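Putative pectin lyase (Geobacillus virus E2, PDB 7CHU) serves as the tailspike of a deep-sea thermophilic bacteriophage, probably recognising and perhaps cleaving polysaccharide on the host cell surface. Local coordinates at the interface of chains A and B. Residues are numbered along the deposited sequence; one frame, centred on the assembly and turned at random. Chains: chain A/B, Putative pectin lyase.

Contact 1: the interface of chains A and B. Residues chain A 366, 389-391, 396, 406; chain B 359, 383, 385, 399.
Backbone geometry is mostly extended at this chain A/chain B boundary, in loops and short strands of the beta-rich body, but A:Lys396 departs from the extended region and B:Leu359 takes a left-handed helical conformation (phi 63°, psi 23°). From that turn the B:Leu359 side chain runs nearly perpendicular to that of A:Asp389, and its CD1 methyl rests 3.5 Å from the carboxylate carbon CG of A:Asp389, while its CG packs on A:Ile391 CG1. The A:Asp389 carbonyl is fixed within its own chain, because the A:Ser366 hydroxyl OG donates to A:Asp389 O over 2.6 Å, in the carbonyl plane. A:Asp389, with CG anti to the backbone N, and B:Glu383, straight from CG outward, meet tip to tip. B:Glu383 OE2 lies 2.6 Å from A:Asp389 OD2, and the two carboxylate planes are 28° apart. Two ionised carboxylates would repel at this separation, so a shared proton is plausible, although protonation is not seen. A:Lys396 would ease the charge: its ammonium NZ bonds to A:Asp389 OD1 at 2.8 Å, coming from above the carboxylate plane, and forms a longer, weak salt bridge to B:Glu383 OE2. The lysine chain, bent at its second torsion, lays CG over one face of the B:Trp399 indole, 3.5 Å from the centroid of the six-membered ring and offset toward the rim. At the base of A:Asp389, its CB methylene touches B:Phe385 CB at 3.6 Å. Water 1 joins A:Asp389 OD1, A:Phe390 O and B:Glu383 OE2. Water 2 links A:Lys396 NZ to B:Glu383 OE1 and stands 2.7 Å from the carboxylate oxygen OD2 of A:Asp406.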
ATOM      1  N   SER A 366       6.257 -14.249   7.006  1.00 16.13           N
ATOM      2  CA  SER A 366       6.773 -14.914   8.196  1.00 18.54           C
ATOM      3  C   SER A 366       5.587 -15.221   9.098  1.00 19.90           C
ATOM      4  O   SER A 366       4.427 -15.006   8.722  1.00 17.29           O
ATOM      5  CB  SER A 366       7.853 -14.075   8.893  1.00 19.77           C
ATOM      6  OG  SER A 366       8.645 -14.917   9.725  1.00 23.18           O
ATOM      7  N   ASP A 389      10.924 -16.715   5.267  1.00 18.36           N
ATOM      8  CA  ASP A 389      11.553 -17.311   6.454  1.00 19.03           C
ATOM      9  C   ASP A 389      10.544 -17.334   7.596  1.00 17.39           C
ATOM     10  O   ASP A 389      10.273 -16.300   8.220  1.00 18.34           O
ATOM     11  CB  ASP A 389      12.816 -16.553   6.854  1.00 17.38           C
ATOM     12  CG  ASP A 389      13.722 -17.367   7.786  1.00 19.74           C
ATOM     13  OD1 ASP A 389      13.314 -18.447   8.259  1.00 15.51           O
ATOM     14  OD2 ASP A 389      14.851 -16.910   8.037  1.00 20.92           O
ATOM     15  N   PHE A 390       9.993 -18.512   7.850  1.00 14.45           N
ATOM     16  CA  PHE A 390       9.023 -18.753   8.903  1.00 15.19           C
ATOM     17  C   PHE A 390       9.705 -19.383  10.112  1.00 17.31           C
ATOM     18  O   PHE A 390      10.676 -20.131   9.976  1.00 19.40           O
ATOM     19  CB  PHE A 390       7.910 -19.697   8.434  1.00 16.53           C
ATOM     20  CG  PHE A 390       7.090 -19.192   7.268  1.00 16.76           C
ATOM     21  CD1 PHE A 390       7.381 -19.585   5.970  1.00 19.89           C
ATOM     22  CD2 PHE A 390       6.002 -18.352   7.472  1.00 19.74           C
ATOM     23  CE1 PHE A 390       6.604 -19.156   4.891  1.00 18.25           C
ATOM     24  CE2 PHE A 390       5.230 -17.908   6.386  1.00 15.95           C
ATOM     25  CZ  PHE A 390       5.536 -18.307   5.106  1.00 13.40           C
ATOM     26  N   ILE A 391       9.154 -19.123  11.295  1.00 18.70           N
ATOM     27  CA  ILE A 391       9.614 -19.822  12.488  1.00 22.83           C
ATOM     28  C   ILE A 391       9.205 -21.287  12.388  1.00 20.03           C
ATOM     29  O   ILE A 391       8.040 -21.606  12.115  1.00 19.17           O
ATOM     30  CB  ILE A 391       9.035 -19.158  13.744  1.00 20.58           C
ATOM     31  CG1 ILE A 391       9.644 -17.756  13.930  1.00 19.63           C
ATOM     32  CG2 ILE A 391       9.268 -20.038  14.980  1.00 23.90           C
ATOM     33  CD1 ILE A 391       8.952 -16.938  15.033  1.00 22.69           C
ATOM     34  N   LYS A 396      13.722 -22.315   2.914  1.00 15.27           N
ATOM     35  CA  LYS A 396      13.688 -20.867   2.700  1.00 14.62           C
ATOM     36  C   LYS A 396      13.325 -20.476   1.282  1.00 21.36           C
ATOM     37  O   LYS A 396      12.556 -19.539   1.091  1.00 19.32           O
ATOM     38  CB  LYS A 396      15.036 -20.220   3.036  1.00 16.57           C
ATOM     39  CG  LYS A 396      15.682 -20.715   4.343  1.00 16.03           C
ATOM     40  CD  LYS A 396      14.775 -20.497   5.554  1.00 15.04           C
ATOM     41  CE  LYS A 396      15.500 -20.863   6.855  1.00 16.79           C
ATOM     42  NZ  LYS A 396      14.547 -20.949   7.989  1.00 19.48           N
ATOM     43  N   ASP A 406      17.850 -24.540   5.433  1.00 16.46           N
ATOM     44  CA  ASP A 406      18.712 -24.681   6.599  1.00 17.34           C
ATOM     45  C   ASP A 406      18.691 -26.154   6.998  1.00 17.37           C
ATOM     46  O   ASP A 406      17.644 -26.676   7.388  1.00 19.63           O
ATOM     47  CB  ASP A 406      18.185 -23.789   7.723  1.00 18.25           C
ATOM     48  CG  ASP A 406      19.004 -23.890   9.006  1.00 24.24           C
ATOM     49  OD1 ASP A 406      19.963 -24.700   9.082  1.00 22.22           O
ATOM     50  OD2 ASP A 406      18.677 -23.142   9.948  1.00 23.27           O
TER
ATOM     51  N   LEU B 359      14.118 -12.924  12.704  1.00 17.14           N
ATOM     52  CA  LEU B 359      13.108 -13.225  11.691  1.00 15.30           C
ATOM     53  C   LEU B 359      12.576 -11.961  11.008  1.00 17.14           C
ATOM     54  O   LEU B 359      11.488 -11.963  10.423  1.00 14.13           O
ATOM     55  CB  LEU B 359      11.968 -14.075  12.278  1.00 19.69           C
ATOM     56  CG  LEU B 359      12.179 -15.594  12.162  1.00 23.61           C
ATOM     57  CD1 LEU B 359      12.406 -16.030  10.725  1.00 25.17           C
ATOM     58  CD2 LEU B 359      13.351 -16.051  13.015  1.00 23.56           C
ATOM     59  N   GLU B 383      18.922 -15.134  13.812  1.00 17.37           N
ATOM     60  CA  GLU B 383      18.595 -15.371  12.411  1.00 17.10           C
ATOM     61  C   GLU B 383      17.655 -14.292  11.879  1.00 17.16           C
ATOM     62  O   GLU B 383      16.573 -14.069  12.428  1.00 17.40           O
ATOM     63  CB  GLU B 383      17.950 -16.749  12.225  1.00 21.33           C
ATOM     64  CG  GLU B 383      17.412 -16.956  10.791  1.00 19.59           C
ATOM     65  CD  GLU B 383      16.856 -18.357  10.553  1.00 23.75           C
ATOM     66  OE1 GLU B 383      17.281 -19.285  11.255  1.00 23.13           O
ATOM     67  OE2 GLU B 383      15.996 -18.538   9.664  1.00 23.06           O
ATOM     68  N   PHE B 385      16.495 -12.715   7.666  1.00 14.09           N
ATOM     69  CA  PHE B 385      16.415 -13.187   6.292  1.00 14.91           C
ATOM     70  C   PHE B 385      16.536 -12.016   5.336  1.00 16.95           C
ATOM     71  O   PHE B 385      15.948 -10.952   5.571  1.00 17.71           O
ATOM     72  CB  PHE B 385      15.089 -13.917   6.072  1.00 18.13           C
ATOM     73  CG  PHE B 385      14.929 -14.530   4.695  1.00 20.00           C
ATOM     74  CD1 PHE B 385      15.674 -15.637   4.317  1.00 17.61           C
ATOM     75  CD2 PHE B 385      14.013 -14.002   3.790  1.00 22.18           C
ATOM     76  CE1 PHE B 385      15.519 -16.205   3.054  1.00 20.17           C
ATOM     77  CE2 PHE B 385      13.849 -14.564   2.534  1.00 22.87           C
ATOM     78  CZ  PHE B 385      14.594 -15.673   2.169  1.00 20.80           C
ATOM     79  N   TRP B 399      20.365 -16.091   5.201  1.00 15.64           N
ATOM     80  CA  TRP B 399      19.798 -16.067   6.534  1.00 17.47           C
ATOM     81  C   TRP B 399      20.910 -16.480   7.482  1.00 16.51           C
ATOM     82  O   TRP B 399      21.736 -17.338   7.151  1.00 18.29           O
ATOM     83  CB  TRP B 399      18.575 -16.986   6.677  1.00 15.92           C
ATOM     84  CG  TRP B 399      18.914 -18.444   6.484  1.00 15.80           C
ATOM     85  CD1 TRP B 399      19.223 -19.352   7.460  1.00 16.16           C
ATOM     86  CD2 TRP B 399      19.003 -19.145   5.234  1.00 14.16           C
ATOM     87  NE1 TRP B 399      19.497 -20.577   6.888  1.00 17.55           N
ATOM     88  CE2 TRP B 399      19.379 -20.472   5.524  1.00 16.73           C
ATOM     89  CE3 TRP B 399      18.790 -18.782   3.896  1.00 17.90           C
ATOM     90  CZ2 TRP B 399      19.528 -21.446   4.528  1.00 16.24           C
ATOM     91  CZ3 TRP B 399      18.963 -19.741   2.901  1.00 16.37           C
ATOM     92  CH2 TRP B 399      19.326 -21.062   3.226  1.00 16.38           C
TER
HETATM   93  O   HOH W   1      13.376 -20.181  10.726  1.00 21.51           O
HETATM   94  O   HOH W   2      16.329 -21.797   9.934  1.00 22.26           O

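Contact 2: the interface of chains A and B. Residues chain A 64, 67, 70-71; chain B 62-63, 66-67, 70.
Parallel helices, 60-70 of chain A and 59-70 of chain B, pack here in a way that resembles a short coiled coil: B:Val63, B:Ile67 and B:Leu70, spaced four and then three apart, line an apolar seam with A:Ile67 and A:Leu70 as partners. At its centre the side chains of A:Ile67 and B:Ile67 lie nearly perpendicular, A:Ile67 CD1 being 3.5 Å from B:Ile67 CG1. Both place CG1 anti to the carbonyl carbon, yet their ends differ: chi2 is -65° in A:Ile67 and -176° in B:Ile67. This difference accompanies an unequal contact, in which A:Ile67 brings its CD1 tip to the CG1 branch of B:Ile67 and buries far more surface. The other branch of A:Ile67, CG2, leans on the aliphatic stem of B:Lys66, 3.7 Å from its CB. Farther along, the B:Leu70 methyl CD1 reaches A:Leu70 CB at 3.8 Å. A polar rim borders this seam. A:Gln64, bent at chi2, runs antiparallel alongside B:Val63, its amide carbon CD 3.6 Å from B:Val63 CG2. Its NE2 then donates to B:Asp62 OD1 over 2.8 Å, with 151° at the hydrogen, the acceptor close to the amide plane and its anti lone pair in use. B:Lys66, straight from CG outward, brings NZ toward the same B:Asp62 OD1 in a weak intrachain salt bridge. Water 3 connects NZ to the amide oxygen, 3.0 Å from A:Gln64 OE1. The ammonium groups of A:Lys71 and B:Lys66 stay 4.8 Å apart, NZ to NZ, a like-charge approach that probably costs some stability. Together, the seam and its amide-carboxylate bond tie neighbouring subunits, and so probably help hold the trimer in register near its N-terminal end.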
ATOM      1  N   GLN A  64     -34.026  32.621  -1.897  1.00 33.43           N
ATOM      2  CA  GLN A  64     -34.267  31.209  -2.167  1.00 33.92           C
ATOM      3  C   GLN A  64     -33.332  30.658  -3.232  1.00 32.60           C
ATOM      4  O   GLN A  64     -33.008  29.463  -3.205  1.00 32.52           O
ATOM      5  CB  GLN A  64     -35.717  30.996  -2.605  1.00 37.19           C
ATOM      6  CG  GLN A  64     -36.703  30.813  -1.468  1.00 39.17           C
ATOM      7  CD  GLN A  64     -36.844  29.353  -1.038  1.00 47.21           C
ATOM      8  OE1 GLN A  64     -35.866  28.584  -1.023  1.00 41.07           O
ATOM      9  NE2 GLN A  64     -38.073  28.962  -0.690  1.00 42.54           N
ATOM     10  N   ILE A  67     -30.321  29.332  -1.595  1.00 29.99           N
ATOM     11  CA  ILE A  67     -30.608  28.048  -0.966  1.00 27.19           C
ATOM     12  C   ILE A  67     -30.551  26.932  -1.996  1.00 28.38           C
ATOM     13  O   ILE A  67     -29.941  25.879  -1.771  1.00 23.56           O
ATOM     14  CB  ILE A  67     -31.980  28.074  -0.272  1.00 31.40           C
ATOM     15  CG1 ILE A  67     -31.990  29.085   0.862  1.00 32.62           C
ATOM     16  CG2 ILE A  67     -32.301  26.664   0.285  1.00 25.80           C
ATOM     17  CD1 ILE A  67     -31.056  28.709   1.948  1.00 31.93           C
ATOM     18  N   LEU A  70     -27.102  25.836  -2.676  1.00 24.45           N
ATOM     19  CA  LEU A  70     -26.537  25.050  -1.583  1.00 24.04           C
ATOM     20  C   LEU A  70     -27.027  23.611  -1.623  1.00 25.46           C
ATOM     21  O   LEU A  70     -26.264  22.683  -1.328  1.00 21.09           O
ATOM     22  CB  LEU A  70     -26.892  25.702  -0.243  1.00 21.15           C
ATOM     23  CG  LEU A  70     -26.128  26.994   0.010  1.00 24.09           C
ATOM     24  CD1 LEU A  70     -26.813  27.851   1.063  1.00 17.70           C
ATOM     25  CD2 LEU A  70     -24.704  26.628   0.440  1.00 20.05           C
ATOM     26  N   LYS A  71     -28.292  23.409  -2.003  1.00 22.40           N
ATOM     27  CA  LYS A  71     -28.889  22.081  -2.027  1.00 28.37           C
ATOM     28  C   LYS A  71     -28.355  21.190  -3.144  1.00 27.53           C
ATOM     29  O   LYS A  71     -28.695  20.007  -3.163  1.00 29.04           O
ATOM     30  CB  LYS A  71     -30.414  22.204  -2.162  1.00 29.05           C
ATOM     31  CG  LYS A  71     -31.098  22.748  -0.910  1.00 29.67           C
ATOM     32  CD  LYS A  71     -32.626  22.714  -1.051  1.00 31.75           C
ATOM     33  CE  LYS A  71     -33.117  21.298  -1.367  1.00 28.60           C
ATOM     34  NZ  LYS A  71     -34.598  21.261  -1.305  1.00 36.75           N
TER
ATOM     35  N   ASP B  62     -40.186  28.460   4.849  1.00 22.34           N
ATOM     36  CA  ASP B  62     -39.660  27.429   3.966  1.00 25.90           C
ATOM     37  C   ASP B  62     -38.146  27.536   3.860  1.00 25.62           C
ATOM     38  O   ASP B  62     -37.441  26.521   3.828  1.00 20.31           O
ATOM     39  CB  ASP B  62     -40.314  27.538   2.593  1.00 23.38           C
ATOM     40  CG  ASP B  62     -39.843  26.460   1.657  1.00 39.01           C
ATOM     41  OD1 ASP B  62     -38.989  26.766   0.789  1.00 42.36           O
ATOM     42  OD2 ASP B  62     -40.307  25.301   1.798  1.00 44.33           O
ATOM     43  N   VAL B  63     -37.634  28.765   3.816  1.00 20.56           N
ATOM     44  CA  VAL B  63     -36.195  28.989   3.806  1.00 22.84           C
ATOM     45  C   VAL B  63     -35.570  28.506   5.107  1.00 23.17           C
ATOM     46  O   VAL B  63     -34.549  27.810   5.098  1.00 22.43           O
ATOM     47  CB  VAL B  63     -35.927  30.484   3.556  1.00 24.58           C
ATOM     48  CG1 VAL B  63     -34.465  30.789   3.660  1.00 23.44           C
ATOM     49  CG2 VAL B  63     -36.502  30.880   2.191  1.00 24.31           C
ATOM     50  N   LYS B  66     -35.309  24.684   5.021  1.00 20.30           N
ATOM     51  CA  LYS B  66     -34.225  24.155   4.200  1.00 20.18           C
ATOM     52  C   LYS B  66     -32.859  24.412   4.831  1.00 18.83           C
ATOM     53  O   LYS B  66     -31.972  23.544   4.767  1.00 19.71           O
ATOM     54  CB  LYS B  66     -34.303  24.750   2.801  1.00 19.59           C
ATOM     55  CG  LYS B  66     -35.622  24.400   2.101  1.00 26.36           C
ATOM     56  CD  LYS B  66     -35.665  24.956   0.709  1.00 31.20           C
ATOM     57  CE  LYS B  66     -36.938  24.528  -0.018  1.00 36.25           C
ATOM     58  NZ  LYS B  66     -37.081  25.317  -1.278  1.00 41.60           N
ATOM     59  N   ILE B  67     -32.667  25.589   5.429  1.00 17.71           N
ATOM     60  CA  ILE B  67     -31.422  25.885   6.132  1.00 18.55           C
ATOM     61  C   ILE B  67     -31.207  24.903   7.273  1.00 20.96           C
ATOM     62  O   ILE B  67     -30.082  24.442   7.509  1.00 19.91           O
ATOM     63  CB  ILE B  67     -31.437  27.338   6.636  1.00 20.06           C
ATOM     64  CG1 ILE B  67     -31.348  28.313   5.460  1.00 21.82           C
ATOM     65  CG2 ILE B  67     -30.311  27.574   7.623  1.00 20.42           C
ATOM     66  CD1 ILE B  67     -31.266  29.759   5.922  1.00 24.60           C
ATOM     67  N   LEU B  70     -29.857  21.773   5.689  1.00 17.54           N
ATOM     68  CA  LEU B  70     -28.475  21.981   5.241  1.00 20.91           C
ATOM     69  C   LEU B  70     -27.486  21.996   6.411  1.00 18.73           C
ATOM     70  O   LEU B  70     -26.350  21.505   6.281  1.00 18.63           O
ATOM     71  CB  LEU B  70     -28.371  23.297   4.452  1.00 16.30           C
ATOM     72  CG  LEU B  70     -28.948  23.258   3.027  1.00 24.02           C
ATOM     73  CD1 LEU B  70     -29.251  24.625   2.484  1.00 21.91           C
ATOM     74  CD2 LEU B  70     -28.032  22.514   2.059  1.00 20.96           C
TER
HETATM   75  O   HOH W   3     -34.543  26.514  -2.676  1.00 42.76           O

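About 64 Å separates the centres of the C-alpha atoms of contact 1 and contact 2, and they share no residue or secondary-structure element. Contact 2 joins helices of the N-terminal part, whereas contact 1 joins loops and strands from residues 359 to 406, so chains A and B are held together at widely spaced levels. The chemistry differs too: a mainly aliphatic seam in one, a water-bridged cluster of acids and a lysine in the other. With three copies in the deposited assembly, such spaced contacts may resist splaying of the subunits, which may help a tailspike from a thermophilic phage stay assembled.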